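Local coordinates for adhesin A (Fusobacterium nucleatum, PDB 3ETZ), which is a cell-surface adhesin, an antiparallel helical hairpin that probably mediates bacterial attachment and oligomerises through a leucine chain, at residues Q35-R40 / V97-E102. The protein carries 1 engineered substitution. Numbering follows the deposited sequence.
Sequences QADAAR and VISDFE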
ATOM      1  N   GLN A  35      -1.767  -1.977  -8.929  1.00 26.51           N
ATOM      2  CA  GLN A  35      -1.956  -1.954  -7.472  1.00 25.99           C
ATOM      3  C   GLN A  35      -0.835  -1.147  -6.790  1.00 26.44           C
ATOM      4  O   GLN A  35      -1.071  -0.437  -5.829  1.00 27.52           O
ATOM      5  CB  GLN A  35      -1.965  -3.383  -6.902  1.00 26.92           C
ATOM      6  CG  GLN A  35      -3.243  -4.193  -7.289  1.00 27.36           C
ATOM      7  CD  GLN A  35      -3.150  -5.672  -6.952  1.00 30.34           C
ATOM      8  OE1 GLN A  35      -2.121  -6.147  -6.496  1.00 35.99           O
ATOM      9  NE2 GLN A  35      -4.231  -6.405  -7.187  1.00 31.25           N
ATOM     10  N   ALA A  36       0.387  -1.258  -7.298  1.00 28.03           N
ATOM     11  CA  ALA A  36       1.513  -0.537  -6.722  1.00 28.83           C
ATOM     12  C   ALA A  36       1.389   0.938  -7.067  1.00 30.78           C
ATOM     13  O   ALA A  36       1.670   1.793  -6.222  1.00 29.99           O
ATOM     14  CB  ALA A  36       2.845  -1.114  -7.252  1.00 29.27           C
ATOM     15  N   ASP A  37       0.953   1.234  -8.304  1.00 31.72           N
ATOM     16  CA  ASP A  37       0.774   2.623  -8.730  1.00 31.81           C
ATOM     17  C   ASP A  37      -0.272   3.299  -7.844  1.00 31.28           C
ATOM     18  O   ASP A  37      -0.098   4.448  -7.447  1.00 29.04           O
ATOM     19  CB  ASP A  37       0.327   2.739 -10.207  1.00 34.13           C
ATOM     20  CG  ASP A  37       1.435   2.366 -11.207  1.00 34.34           C
ATOM     21  OD1 ASP A  37       2.618   2.394 -10.835  1.00 34.33           O
ATOM     22  OD2 ASP A  37       1.111   2.051 -12.377  1.00 36.75           O
ATOM     23  N   ALA A  38      -1.364   2.594  -7.540  1.00 28.64           N
ATOM     24  CA  ALA A  38      -2.398   3.153  -6.670  1.00 24.48           C
ATOM     25  C   ALA A  38      -1.861   3.386  -5.262  1.00 24.36           C
ATOM     26  O   ALA A  38      -2.104   4.426  -4.646  1.00 27.59           O
ATOM     27  CB  ALA A  38      -3.627   2.200  -6.596  1.00 25.64           C
ATOM     28  N   ALA A  39      -1.187   2.385  -4.718  1.00 22.70           N
ATOM     29  CA  ALA A  39      -0.624   2.503  -3.388  1.00 23.74           C
ATOM     30  C   ALA A  39       0.329   3.720  -3.323  1.00 27.73           C
ATOM     31  O   ALA A  39       0.399   4.416  -2.309  1.00 27.76           O
ATOM     32  CB  ALA A  39       0.147   1.211  -3.025  1.00 26.14           C
ATOM     33  N   ARG A  40       1.088   3.952  -4.391  1.00 27.66           N
ATOM     34  CA  ARG A  40       1.994   5.103  -4.407  1.00 31.14           C
ATOM     35  C   ARG A  40       1.244   6.406  -4.213  1.00 27.98           C
ATOM     36  O   ARG A  40       1.670   7.242  -3.419  1.00 27.82           O
ATOM     37  CB  ARG A  40       2.773   5.192  -5.725  1.00 30.79           C
ATOM     38  CG  ARG A  40       3.917   4.225  -5.842  1.00 35.02           C
ATOM     39  CD  ARG A  40       4.587   4.425  -7.210  1.00 36.40           C
ATOM     40  NE  ARG A  40       5.537   3.368  -7.527  1.00 35.57           N
ATOM     41  CZ  ARG A  40       6.747   3.267  -6.989  1.00 39.98           C
ATOM     42  NH1 ARG A  40       7.161   4.157  -6.097  1.00 40.64           N
ATOM     43  NH2 ARG A  40       7.561   2.287  -7.355  1.00 38.86           N
ATOM     44  N   VAL A  97       3.366  -3.024  -0.349  1.00 30.47           N
ATOM     45  CA  VAL A  97       2.845  -3.336  -1.680  1.00 30.55           C
ATOM     46  C   VAL A  97       3.806  -2.815  -2.738  1.00 31.73           C
ATOM     47  O   VAL A  97       4.138  -3.516  -3.691  1.00 30.70           O
ATOM     48  CB  VAL A  97       1.455  -2.686  -1.931  1.00 32.92           C
ATOM     49  CG1 VAL A  97       1.102  -2.729  -3.425  1.00 34.06           C
ATOM     50  CG2 VAL A  97       0.389  -3.435  -1.130  1.00 31.68           C
ATOM     51  N   ILE A  98       4.266  -1.585  -2.556  1.00 30.43           N
ATOM     52  CA  ILE A  98       5.186  -0.965  -3.498  1.00 32.12           C
ATOM     53  C   ILE A  98       6.519  -1.729  -3.505  1.00 33.69           C
ATOM     54  O   ILE A  98       7.082  -2.028  -4.565  1.00 35.24           O
ATOM     55  CB  ILE A  98       5.428   0.518  -3.117  1.00 33.87           C
ATOM     56  CG1 ILE A  98       4.102   1.286  -3.213  1.00 33.72           C
ATOM     57  CG2 ILE A  98       6.518   1.120  -3.995  1.00 31.28           C
ATOM     58  CD1 ILE A  98       4.117   2.648  -2.511  1.00 33.21           C
ATOM     59  N   SER A  99       7.006  -2.033  -2.313  1.00 34.21           N
ATOM     60  CA  SER A  99       8.247  -2.771  -2.115  1.00 36.79           C
ATOM     61  C   SER A  99       8.182  -4.165  -2.774  1.00 38.39           C
ATOM     62  O   SER A  99       9.100  -4.580  -3.490  1.00 38.04           O
ATOM     63  CB  SER A  99       8.498  -2.914  -0.619  1.00 37.14           C
ATOM     64  OG  SER A  99       9.612  -3.743  -0.386  1.00 44.48           O
ATOM     65  N   ASP A 100       7.107  -4.894  -2.520  1.00 38.16           N
ATOM     66  CA  ASP A 100       6.976  -6.198  -3.130  1.00 41.27           C
ATOM     67  C   ASP A 100       6.983  -6.100  -4.652  1.00 41.74           C
ATOM     68  O   ASP A 100       7.601  -6.926  -5.313  1.00 42.50           O
ATOM     69  CB  ASP A 100       5.706  -6.885  -2.651  1.00 42.48           C
ATOM     70  CG  ASP A 100       5.785  -7.267  -1.195  1.00 48.43           C
ATOM     71  OD1 ASP A 100       6.922  -7.353  -0.670  1.00 51.51           O
ATOM     72  OD2 ASP A 100       4.721  -7.491  -0.576  1.00 51.80           O
ATOM     73  N   PHE A 101       6.321  -5.092  -5.219  1.00 42.49           N
ATOM     74  CA  PHE A 101       6.301  -4.989  -6.675  1.00 41.37           C
ATOM     75  C   PHE A 101       7.666  -4.621  -7.268  1.00 43.99           C
ATOM     76  O   PHE A 101       7.989  -5.048  -8.388  1.00 42.35           O
ATOM     77  CB  PHE A 101       5.272  -3.972  -7.161  1.00 39.61           C
ATOM     78  CG  PHE A 101       5.232  -3.847  -8.658  1.00 39.52           C
ATOM     79  CD1 PHE A 101       4.683  -4.862  -9.439  1.00 39.49           C
ATOM     80  CD2 PHE A 101       5.828  -2.759  -9.296  1.00 39.51           C
ATOM     81  CE1 PHE A 101       4.729  -4.799 -10.840  1.00 38.05           C
ATOM     82  CE2 PHE A 101       5.881  -2.687 -10.692  1.00 41.54           C
ATOM     83  CZ  PHE A 101       5.327  -3.717 -11.466  1.00 41.13           C
ATOM     84  N   GLU A 102       8.457  -3.817  -6.551  1.00 42.91           N
ATOM     85  CA  GLU A 102       9.775  -3.453  -7.068  1.00 45.19           C
ATOM     86  C   GLU A 102      10.647  -4.701  -7.054  1.00 46.35           C
ATOM     87  O   GLU A 102      11.345  -4.978  -8.024  1.00 47.75           O
ATOM     88  CB  GLU A 102      10.416  -2.329  -6.237  1.00 43.92           C
ATOM     89  CG  GLU A 102       9.661  -1.008  -6.329  1.00 44.22           C
ATOM     90  CD  GLU A 102      10.308   0.125  -5.533  1.00 47.04           C
ATOM     91  OE1 GLU A 102      10.908  -0.148  -4.467  1.00 48.81           O
ATOM     92  OE2 GLU A 102      10.193   1.294  -5.968  1.00 45.65           O
TER
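V97 meets helix 5-63 through one methyl, where the two arms of the antiparallel helix-loop-helix hairpin of FadA pack together. The axes of segments 35-40 and 97-102 approach to 8.8 Å and run at 142° to each other. The small A36 and A39 side chains are consistent with this close approach; the CA atoms of A36 and I98 are 4.9 Å apart. V97 CG1 lies anti to its own backbone N and rests on the backbone of the other helix. V97 CG1 is 4.0 Å from A36 CA and equally near Q35 O. The A39 methyl touches the same branch.

One turn of helix 35-40 is spanned by I98, which buries more area here than any other residue of the two segments. Its CG1 sits beside A39 CB and near A36 O, a carbonyl already bonded within its helix to R40 N. I98 CD1 packs on the aliphatic stem of R40, 3.7 Å from R40 CG. I98 CG2 lies over one face of the R40 guanidinium, 3.5 Å above the plane and displaced toward the rim. I98 also touches L43, which extends the apolar seam along helix 5-63.

F101 presents its CB to the A36 methyl, with 3.8 Å between F101 CB and A36 CB. The ring takes an oblique position against that methyl and also meets the ring of F29, the two planes inclined to each other.

E102 closes the exposed flank with a salt bridge over I98. The R40 chain is extended from CG to NE, which carries its guanidinium across to the carboxylate. The two planes are 51° apart. R40 NH2 lies tilted out of the carboxylate plane and donates, nearly within its own guanidinium plane, to the anti side of E102 OE2, at 3.1 Å with an N-H...O angle of 158°.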